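Dihydroorotase (Saccharomyces cerevisiae, PDB 6L0B) catalyses the interconversion of N-carbamoyl-L-aspartate and dihydroorotate in de novo pyrimidine biosynthesis, using two zinc ions per subunit. Local coordinates at residues F253-D258 against G302-F307; C11-H16 against V35-I40; H137-S142 against F228-A233. All coordinates share one frame; numbering follows the deposited sequence.

Interaction 1: F253-D258 against G302-F307; sequences FFFGSD and GFVSDF. With ZN (zinc ion), chain E; URF (5-fluorouracil), chain G.
The main-chain N of F255 donates a hydrogen bond to O of F303 (2.9 Å) where strand 253-255 meets helix 300-312 almost at right angles, their short axes coming within 5.9 Å at 95° to each other. A wider pi-type turn, with F307 N bonded to G302 O, marks this part of the helix. Four phenylalanines, F254, F255, F303 and F307, make most of the side-chain contact. A first torsion of 174° swings the F303 ring beside its own carbonyl carbon and across the strand backbone, with F255 CA over one face and CE2 touching F255 CB at 3.7 Å. The F255 and V304 side chains lie side by side, pointing the same way, with F255 CD2 3.9 Å from V304 CG2. One turn on, F254 CB meets F307 CB at 3.7 Å, while F307 CD2 lies 3.5 Å from the carbonyl O of F253. Past the strand end, the chain leads to D258, whose OD1 ligates a zinc ion at 2.3 Å. Strand 253-255 is flanked by strand 205-209, with F254 bonded through its backbone to A207 and L209, and by M13, bonded likewise to F255; I287 of helix 283-293 packs on F255 and F303, and A246 of helix 236-246 also borders F303.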
loop_
_atom_site.group_PDB
_atom_site.type_symbol
_atom_site.label_atom_id
_atom_site.label_comp_id
_atom_site.label_asym_id
_atom_site.label_seq_id
_atom_site.Cartn_x
_atom_site.Cartn_y
_atom_site.Cartn_z
ATOM N N PHE A 253 -9.984 -5.735 -25.179
ATOM C CA PHE A 253 -9.215 -6.190 -24.030
ATOM C C PHE A 253 -8.335 -7.330 -24.496
ATOM O O PHE A 253 -8.834 -8.272 -25.116
ATOM C CB PHE A 253 -10.124 -6.666 -22.895
ATOM C CG PHE A 253 -11.035 -5.613 -22.368
ATOM C CD1 PHE A 253 -10.519 -4.446 -21.824
ATOM C CD2 PHE A 253 -12.405 -5.768 -22.432
ATOM C CE1 PHE A 253 -11.355 -3.459 -21.330
ATOM C CE2 PHE A 253 -13.253 -4.779 -21.940
ATOM C CZ PHE A 253 -12.721 -3.623 -21.388
ATOM N N PHE A 254 -7.028 -7.221 -24.278
ATOM C CA PHE A 254 -6.163 -8.363 -24.541
ATOM C C PHE A 254 -4.949 -8.334 -23.613
ATOM O O PHE A 254 -4.704 -7.372 -22.885
ATOM C CB PHE A 254 -5.765 -8.436 -26.019
ATOM C CG PHE A 254 -5.238 -7.155 -26.591
ATOM C CD1 PHE A 254 -6.032 -6.371 -27.413
ATOM C CD2 PHE A 254 -3.938 -6.762 -26.347
ATOM C CE1 PHE A 254 -5.561 -5.209 -27.966
ATOM C CE2 PHE A 254 -3.440 -5.586 -26.897
ATOM C CZ PHE A 254 -4.260 -4.805 -27.711
ATOM N N PHE A 255 -4.141 -9.375 -23.709
ATOM C CA PHE A 255 -3.114 -9.630 -22.717
ATOM C C PHE A 255 -1.867 -8.782 -22.947
ATOM O O PHE A 255 -1.358 -8.692 -24.069
ATOM C CB PHE A 255 -2.730 -11.098 -22.743
ATOM C CG PHE A 255 -1.661 -11.452 -21.765
ATOM C CD1 PHE A 255 -1.784 -11.088 -20.431
ATOM C CD2 PHE A 255 -0.535 -12.155 -22.175
ATOM C CE1 PHE A 255 -0.813 -11.425 -19.522
ATOM C CE2 PHE A 255 0.437 -12.499 -21.277
ATOM C CZ PHE A 255 0.296 -12.135 -19.939
ATOM N N GLY A 256 -1.379 -8.174 -21.865
ATOM C CA GLY A 256 -0.100 -7.503 -21.783
ATOM C C GLY A 256 0.429 -7.633 -20.364
ATOM O O GLY A 256 -0.087 -6.986 -19.455
ATOM N N SER A 257 1.451 -8.459 -20.148
ATOM C CA SER A 257 1.778 -8.858 -18.785
ATOM C C SER A 257 2.347 -7.721 -17.939
ATOM O O SER A 257 2.144 -7.710 -16.726
ATOM C CB SER A 257 2.796 -9.994 -18.798
ATOM O OG SER A 257 4.110 -9.464 -18.971
ATOM N N ASP A 258 3.059 -6.772 -18.541
ATOM C CA ASP A 258 3.926 -5.858 -17.791
ATOM C C ASP A 258 4.772 -6.629 -16.784
ATOM O O ASP A 258 4.929 -6.243 -15.622
ATOM C CB ASP A 258 3.121 -4.758 -17.095
ATOM C CG ASP A 258 4.005 -3.707 -16.403
ATOM O OD1 ASP A 258 5.192 -3.551 -16.764
ATOM O OD2 ASP A 258 3.494 -3.017 -15.503
ATOM N N GLY A 302 -8.716 -15.823 -27.644
ATOM C CA GLY A 302 -8.921 -14.462 -28.095
ATOM C C GLY A 302 -8.189 -13.462 -27.224
ATOM O O GLY A 302 -7.525 -12.554 -27.731
ATOM N N PHE A 303 -8.252 -13.651 -25.905
ATOM C CA PHE A 303 -7.641 -12.693 -24.997
ATOM C C PHE A 303 -6.126 -12.735 -25.089
ATOM O O PHE A 303 -5.453 -11.712 -24.904
ATOM C CB PHE A 303 -8.098 -12.972 -23.560
ATOM C CG PHE A 303 -7.402 -12.130 -22.535
ATOM C CD1 PHE A 303 -7.708 -10.775 -22.393
ATOM C CD2 PHE A 303 -6.421 -12.674 -21.736
ATOM C CE1 PHE A 303 -7.039 -9.985 -21.450
ATOM C CE2 PHE A 303 -5.754 -11.893 -20.802
ATOM C CZ PHE A 303 -6.065 -10.548 -20.662
ATOM N N VAL A 304 -5.572 -13.909 -25.360
ATOM C CA VAL A 304 -4.135 -14.099 -25.293
ATOM C C VAL A 304 -3.471 -14.156 -26.663
ATOM O O VAL A 304 -2.233 -14.218 -26.732
ATOM C CB VAL A 304 -3.804 -15.347 -24.459
ATOM C CG1 VAL A 304 -3.838 -16.587 -25.311
ATOM C CG2 VAL A 304 -2.486 -15.167 -23.821
ATOM N N SER A 305 -4.245 -14.189 -27.753
ATOM C CA SER A 305 -3.653 -14.355 -29.083
ATOM C C SER A 305 -4.356 -13.538 -30.156
ATOM O O SER A 305 -3.719 -12.734 -30.835
ATOM C CB SER A 305 -3.653 -15.825 -29.499
ATOM O OG SER A 305 -3.178 -15.945 -30.825
ATOM N N ASP A 306 -5.654 -13.788 -30.358
ATOM C CA ASP A 306 -6.366 -13.197 -31.485
ATOM C C ASP A 306 -6.341 -11.675 -31.425
ATOM O O ASP A 306 -5.949 -11.005 -32.388
ATOM C CB ASP A 306 -7.814 -13.688 -31.510
ATOM C CG ASP A 306 -7.947 -15.166 -31.883
ATOM O OD1 ASP A 306 -6.966 -15.789 -32.375
ATOM O OD2 ASP A 306 -9.073 -15.692 -31.695
ATOM N N PHE A 307 -6.772 -11.107 -30.305
ATOM C CA PHE A 307 -6.971 -9.664 -30.261
ATOM C C PHE A 307 -5.642 -8.903 -30.283
ATOM O O PHE A 307 -5.527 -7.853 -30.934
ATOM C CB PHE A 307 -7.801 -9.323 -29.030
ATOM C CG PHE A 307 -9.132 -10.019 -28.988
ATOM C CD1 PHE A 307 -9.828 -10.278 -30.155
ATOM C CD2 PHE A 307 -9.700 -10.404 -27.771
ATOM C CE1 PHE A 307 -11.075 -10.908 -30.107
ATOM C CE2 PHE A 307 -10.938 -11.038 -27.719
ATOM C CZ PHE A 307 -11.626 -11.289 -28.880
HETATM ZN ZN ZN E . 5.304 -1.533 -17.941
HETATM N N1 URF G . 6.219 -0.635 -13.510
HETATM C C2 URF G . 6.140 -0.258 -14.944
HETATM N N3 URF G . 7.394 -0.401 -15.743
HETATM C C4 URF G . 8.622 -0.893 -15.125
HETATM C C5 URF G . 8.679 -1.245 -13.703
HETATM C C6 URF G . 7.469 -1.101 -12.934
HETATM O O2 URF G . 5.115 0.144 -15.432
HETATM O O4 URF G . 9.642 -1.048 -15.702
HETATM F F5 URF G . 9.904 -1.672 -13.210
#

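Interaction 2: C11-H16 against V35-I40. With ZN (zinc ion), chain E; URF (5-fluorouracil), chain G.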
loop_
_atom_site.group_PDB
_atom_site.type_symbol
_atom_site.label_atom_id
_atom_site.label_comp_id
_atom_site.label_asym_id
_atom_site.label_seq_id
_atom_site.Cartn_x
_atom_site.Cartn_y
_atom_site.Cartn_z
ATOM N N CYS A 11 0.584 -13.722 -27.784
ATOM C CA CYS A 11 1.221 -12.413 -27.782
ATOM C C CYS A 11 1.053 -11.778 -26.406
ATOM O O CYS A 11 -0.060 -11.734 -25.866
ATOM C CB CYS A 11 0.659 -11.502 -28.874
ATOM S SG CYS A 11 -1.111 -11.567 -29.086
ATOM N N ASP A 12 2.155 -11.236 -25.880
ATOM C CA ASP A 12 2.197 -10.462 -24.635
ATOM C C ASP A 12 2.629 -9.049 -25.015
ATOM O O ASP A 12 3.806 -8.796 -25.287
ATOM C CB ASP A 12 3.167 -11.087 -23.624
ATOM C CG ASP A 12 3.426 -10.199 -22.389
ATOM O OD1 ASP A 12 2.799 -9.125 -22.211
ATOM O OD2 ASP A 12 4.294 -10.600 -21.579
ATOM N N MET A 13 1.667 -8.131 -25.044
ATOM C CA MET A 13 1.887 -6.809 -25.609
ATOM C C MET A 13 2.330 -5.774 -24.572
ATOM O O MET A 13 2.029 -4.575 -24.714
ATOM C CB MET A 13 0.627 -6.396 -26.349
ATOM C CG MET A 13 0.263 -7.428 -27.426
ATOM S SD MET A 13 1.386 -7.617 -28.868
ATOM C CE MET A 13 2.688 -8.689 -28.308
ATOM N N HIS A 14 3.072 -6.210 -23.550
ATOM C CA HIS A 14 3.618 -5.309 -22.532
ATOM C C HIS A 14 4.726 -6.070 -21.798
ATOM O O HIS A 14 4.474 -6.726 -20.789
ATOM C CB HIS A 14 2.558 -4.834 -21.571
ATOM C CG HIS A 14 2.940 -3.605 -20.805
ATOM N ND1 HIS A 14 2.169 -2.462 -20.804
ATOM C CD2 HIS A 14 4.005 -3.338 -20.009
ATOM C CE1 HIS A 14 2.740 -1.549 -20.040
ATOM N NE2 HIS A 14 3.852 -2.056 -19.545
ATOM N N VAL A 15 5.945 -5.954 -22.297
ATOM C CA VAL A 15 7.061 -6.729 -21.784
ATOM C C VAL A 15 8.194 -5.776 -21.432
ATOM O O VAL A 15 8.420 -4.786 -22.135
ATOM C CB VAL A 15 7.528 -7.780 -22.813
ATOM C CG1 VAL A 15 8.736 -8.529 -22.285
ATOM C CG2 VAL A 15 6.405 -8.757 -23.168
ATOM N N HIS A 16 8.852 -6.027 -20.301
ATOM C CA HIS A 16 10.122 -5.399 -19.959
ATOM C C HIS A 16 11.185 -6.477 -19.767
ATOM O O HIS A 16 10.953 -7.433 -19.019
ATOM C CB HIS A 16 10.006 -4.524 -18.687
ATOM C CG HIS A 16 8.918 -3.494 -18.740
ATOM N ND1 HIS A 16 9.174 -2.142 -18.679
ATOM C CD2 HIS A 16 7.572 -3.618 -18.819
ATOM C CE1 HIS A 16 8.036 -1.475 -18.763
ATOM N NE2 HIS A 16 7.048 -2.346 -18.846
ATOM N N VAL A 35 4.813 -17.544 -24.640
ATOM C CA VAL A 35 4.536 -16.366 -25.453
ATOM C C VAL A 35 5.471 -16.379 -26.646
ATOM O O VAL A 35 6.681 -16.571 -26.485
ATOM C CB VAL A 35 4.687 -15.061 -24.646
ATOM C CG1 VAL A 35 4.584 -13.852 -25.565
ATOM C CG2 VAL A 35 3.629 -14.996 -23.546
ATOM N N SER A 36 4.910 -16.202 -27.838
ATOM C CA SER A 36 5.703 -16.150 -29.061
ATOM C C SER A 36 5.977 -14.732 -29.525
ATOM O O SER A 36 7.071 -14.447 -30.017
ATOM C CB SER A 36 5.015 -16.902 -30.203
ATOM O OG SER A 36 5.776 -16.732 -31.394
ATOM N N ILE A 37 4.993 -13.846 -29.379
ATOM C CA ILE A 37 5.106 -12.453 -29.786
ATOM C C ILE A 37 5.107 -11.592 -28.534
ATOM O O ILE A 37 4.212 -11.712 -27.689
ATOM C CB ILE A 37 3.954 -12.029 -30.710
ATOM C CG1 ILE A 37 3.925 -12.912 -31.951
ATOM C CG2 ILE A 37 4.065 -10.531 -31.033
ATOM C CD1 ILE A 37 2.576 -12.912 -32.629
ATOM N N ALA A 38 6.081 -10.697 -28.446
ATOM C CA ALA A 38 6.262 -9.842 -27.284
ATOM C C ALA A 38 6.541 -8.426 -27.736
ATOM O O ALA A 38 7.482 -8.202 -28.508
ATOM C CB ALA A 38 7.431 -10.333 -26.423
ATOM N N TYR A 39 5.795 -7.469 -27.190
ATOM C CA TYR A 39 6.029 -6.044 -27.439
ATOM C C TYR A 39 6.999 -5.504 -26.386
ATOM O O TYR A 39 6.662 -5.470 -25.201
ATOM C CB TYR A 39 4.701 -5.285 -27.399
ATOM C CG TYR A 39 4.810 -3.826 -27.705
ATOM C CD1 TYR A 39 5.066 -3.392 -28.995
ATOM C CD2 TYR A 39 4.642 -2.863 -26.711
ATOM C CE1 TYR A 39 5.158 -2.040 -29.299
ATOM C CE2 TYR A 39 4.726 -1.502 -27.002
ATOM C CZ TYR A 39 4.983 -1.097 -28.300
ATOM O OH TYR A 39 5.065 0.247 -28.614
ATOM N N ILE A 40 8.193 -5.074 -26.808
ATOM C CA ILE A 40 9.259 -4.706 -25.869
ATOM C C ILE A 40 9.155 -3.223 -25.511
ATOM O O ILE A 40 8.932 -2.376 -26.382
ATOM C CB ILE A 40 10.651 -5.051 -26.436
ATOM C CG1 ILE A 40 10.690 -6.510 -26.879
ATOM C CG2 ILE A 40 11.758 -4.834 -25.380
ATOM C CD1 ILE A 40 10.350 -7.470 -25.779
HETATM ZN ZN ZN E . 5.304 -1.533 -17.941
HETATM N N1 URF G . 6.219 -0.635 -13.510
HETATM C C2 URF G . 6.140 -0.258 -14.944
HETATM N N3 URF G . 7.394 -0.401 -15.743
HETATM C C4 URF G . 8.622 -0.893 -15.125
HETATM C C5 URF G . 8.679 -1.245 -13.703
HETATM C C6 URF G . 7.469 -1.101 -12.934
HETATM O O2 URF G . 5.115 0.144 -15.432
HETATM O O4 URF G . 9.642 -1.048 -15.702
HETATM F F5 URF G . 9.904 -1.672 -13.210
#
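With CG beside its backbone N (chi1 -57°) and further bends at chi2 and chi3, M13 curls its CE back onto strand 37-40, 3.6 Å from I37 CG2 and also against Y39 CB. The two segments form neighbouring parallel strands of the TIM barrel of the metallo-dependent hydrolases, and the first carries the family's His-x-His pair, H14 and H16. D12 N bonds to I37 O at 2.8 Å and Y39 N returns to D12 O at 3.1 Å. A beta bulge then shifts the register by one residue before V15 N reaches Y39 O at 3.0 Å. On the face carrying D12, A38 and V15, V15 CG2 packs on A38 CB at 3.8 Å, while V35 CG1 lies against the CB of D12. D12 forms an Asx turn across the bulge: OD1 takes the N-H of H14 from above the carboxylate plane and also bonds to S257 N, while OD2 bonds to Q280 NE2. After the corner at M13, H14 and H16 reach the metal, which H14 NE2 binds at 2.2 Å and H16 NE2 at 2.1 Å. D258 ligates the same zinc ion. H16 ND1 is hydrogen-bonded to N43 OD1, and C4 of 5-fluorouracil lies over one face of the H16 ring.

Interaction 3: H137-S142 against F228-A233; sequences HGEKPS and FCKPVA. With ZN (zinc ion), chain F; URF (5-fluorouracil), chain G.
E139 lays its carboxylate obliquely across the ring of P231, its CD 3.4 Å from P231 CB. The side chain leaves with CG beside the backbone N (chi1 -77°) and stays extended beyond it, which carries OE1 forward to the imidazole of H137. There NE2 of H137 donates to OE1 of E139 at 2.9 Å; OE1 uses its anti lone pair, the one away from OE2, and sits 18° out of the imidazole plane. Held at NE2 by the carboxylate and at ND1 by a zinc ion 2.1 Å away, the imidazole of H137 has little freedom to turn; E139 thus acts as a second-shell residue behind a metal ligand. The other segment supplies the opposing wall: CE1 of H137 lies 3.8 Å from K230 O and also close to CD of P231, which follows a cis peptide bond. K230 is bent at chi2, chi3 and chi4, bringing CE to 3.7 Å from E139 OE1. Its NZ stops beyond salt-bridge range and bonds instead to V104 O and to a water at 2.8 Å, which in turn donates only weakly to E139 OE2. The zinc ion held by H137 and H180 also takes O2 of 5-fluorouracil at 2.4 Å, within the binuclear metal site of dihydroorotases.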
loop_
_atom_site.group_PDB
_atom_site.type_symbol
_atom_site.label_atom_id
_atom_site.label_comp_id
_atom_site.label_asym_id
_atom_site.label_seq_id
_atom_site.Cartn_x
_atom_site.Cartn_y
_atom_site.Cartn_z
ATOM N N HIS A 137 0.794 4.679 -20.304
ATOM C CA HIS A 137 0.718 4.415 -18.864
ATOM C C HIS A 137 -0.153 5.500 -18.264
ATOM O O HIS A 137 0.331 6.527 -17.815
ATOM C CB HIS A 137 2.093 4.409 -18.209
ATOM C CG HIS A 137 2.066 4.082 -16.745
ATOM N ND1 HIS A 137 2.715 2.984 -16.219
ATOM C CD2 HIS A 137 1.474 4.703 -15.695
ATOM C CE1 HIS A 137 2.535 2.947 -14.912
ATOM N NE2 HIS A 137 1.787 3.979 -14.567
ATOM N N GLY A 138 -1.446 5.235 -18.201
ATOM C CA GLY A 138 -2.408 6.246 -17.823
ATOM C C GLY A 138 -2.531 6.523 -16.334
ATOM O O GLY A 138 -3.388 5.968 -15.642
ATOM N N GLU A 139 -1.658 7.368 -15.820
ATOM C CA GLU A 139 -1.757 7.783 -14.434
ATOM C C GLU A 139 -1.286 9.224 -14.372
ATOM O O GLU A 139 -0.241 9.555 -14.941
ATOM C CB GLU A 139 -0.921 6.889 -13.501
ATOM C CG GLU A 139 -1.563 5.543 -13.215
ATOM C CD GLU A 139 -0.966 4.850 -12.025
ATOM O OE1 GLU A 139 0.126 4.232 -12.150
ATOM O OE2 GLU A 139 -1.601 4.950 -10.950
ATOM N N LYS A 140 -2.066 10.079 -13.705
ATOM C CA LYS A 140 -1.562 11.424 -13.485
ATOM C C LYS A 140 -0.544 11.407 -12.347
ATOM O O LYS A 140 -0.699 10.640 -11.399
ATOM C CB LYS A 140 -2.701 12.372 -13.134
ATOM C CG LYS A 140 -3.634 12.633 -14.277
ATOM C CD LYS A 140 -3.026 13.668 -15.206
ATOM C CE LYS A 140 -4.077 14.394 -16.038
ATOM N NZ LYS A 140 -4.882 15.334 -15.207
ATOM N N PRO A 141 0.502 12.232 -12.408
ATOM C CA PRO A 141 1.398 12.364 -11.251
ATOM C C PRO A 141 0.638 12.879 -10.033
ATOM O O PRO A 141 -0.441 13.463 -10.137
ATOM C CB PRO A 141 2.462 13.362 -11.731
ATOM C CG PRO A 141 2.475 13.231 -13.209
ATOM C CD PRO A 141 1.017 12.956 -13.583
ATOM N N SER A 142 1.186 12.614 -8.856
ATOM C CA SER A 142 0.444 12.883 -7.631
ATOM C C SER A 142 0.459 14.364 -7.284
ATOM O O SER A 142 1.475 15.053 -7.465
ATOM C CB SER A 142 1.013 12.072 -6.456
ATOM O OG SER A 142 0.725 10.678 -6.558
ATOM N N PHE A 228 4.026 -5.105 -5.221
ATOM C CA PHE A 228 3.837 -3.679 -5.453
ATOM C C PHE A 228 4.182 -3.377 -6.898
ATOM O O PHE A 228 5.218 -3.831 -7.406
ATOM C CB PHE A 228 4.703 -2.818 -4.522
ATOM C CG PHE A 228 4.628 -1.319 -4.816
ATOM C CD1 PHE A 228 3.423 -0.634 -4.731
ATOM C CD2 PHE A 228 5.769 -0.600 -5.176
ATOM C CE1 PHE A 228 3.361 0.740 -5.004
ATOM C CE2 PHE A 228 5.711 0.772 -5.450
ATOM C CZ PHE A 228 4.519 1.437 -5.368
ATOM N N CYS A 229 3.296 -2.650 -7.570
ATOM C CA CYS A 229 3.529 -2.290 -8.961
ATOM C C CYS A 229 2.757 -1.009 -9.267
ATOM O O CYS A 229 1.977 -0.522 -8.442
ATOM C CB CYS A 229 3.124 -3.442 -9.894
ATOM S SG CYS A 229 1.339 -3.638 -10.092
ATOM N N LYS A 230 2.983 -0.453 -10.455
ATOM C CA LYS A 230 2.220 0.713 -10.888
ATOM C C LYS A 230 1.502 0.378 -12.190
ATOM O O LYS A 230 2.093 -0.293 -13.047
ATOM C CB LYS A 230 3.116 1.951 -11.085
ATOM C CG LYS A 230 3.837 2.435 -9.820
ATOM C CD LYS A 230 2.853 2.757 -8.710
ATOM C CE LYS A 230 2.056 4.014 -8.989
ATOM N NZ LYS A 230 2.822 5.253 -8.643
ATOM N N PRO A 231 0.194 0.684 -12.325
ATOM C CA PRO A 231 -0.654 1.235 -11.257
ATOM C C PRO A 231 -0.903 0.183 -10.184
ATOM O O PRO A 231 -0.907 -1.012 -10.492
ATOM C CB PRO A 231 -1.954 1.602 -11.969
ATOM C CG PRO A 231 -1.621 1.599 -13.427
ATOM C CD PRO A 231 -0.512 0.626 -13.617
ATOM N N VAL A 232 -1.077 0.638 -8.938
ATOM C CA VAL A 232 -1.281 -0.267 -7.816
ATOM C C VAL A 232 -2.555 -1.067 -8.036
ATOM O O VAL A 232 -3.527 -0.600 -8.663
ATOM C CB VAL A 232 -1.374 0.502 -6.480
ATOM C CG1 VAL A 232 -0.107 1.306 -6.192
ATOM C CG2 VAL A 232 -2.599 1.415 -6.453
ATOM N N ALA A 233 -2.550 -2.292 -7.545
ATOM C CA ALA A 233 -3.791 -3.040 -7.480
ATOM C C ALA A 233 -4.747 -2.339 -6.519
ATOM O O ALA A 233 -4.338 -1.825 -5.471
ATOM C CB ALA A 233 -3.525 -4.469 -7.004
HETATM ZN ZN ZN F . 3.455 1.139 -16.775
HETATM N N1 URF G . 6.219 -0.635 -13.510
HETATM C C2 URF G . 6.140 -0.258 -14.944
HETATM N N3 URF G . 7.394 -0.401 -15.743
HETATM C C4 URF G . 8.622 -0.893 -15.125
HETATM C C5 URF G . 8.679 -1.245 -13.703
HETATM C C6 URF G . 7.469 -1.101 -12.934
HETATM O O2 URF G . 5.115 0.144 -15.432
HETATM O O4 URF G . 9.642 -1.048 -15.702
HETATM F F5 URF G . 9.904 -1.672 -13.210
HETATM O O HOH W 1 0.424 6.628 -9.205
HETATM O O HOH W 2 -1.271 3.588 -8.843
#

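In the fold
Interactions 1 and 2, with centres 10 Å apart, are directly joined: V304 O meets C11 N at 3.0 Å, a probable hydrogen bond between helix 300-312 and the start of strand 11-15. Both deliver ligands to one zinc ion, D258 from 253-258 and two histidines from 11-16. Interaction 3 lies about 20 Å from either centre and contributes to the second zinc ion; it touches interaction 1 where D258 OD2 comes 3.9 Å from K230 O, but its nearest atoms stay about 6 Å from interaction 2. Ligands thus come from the strands and from the loops after them. All three border 5-fluorouracil, and, as in related enzymes, the carbamate of a carboxylated K98 probably bridges the two ions.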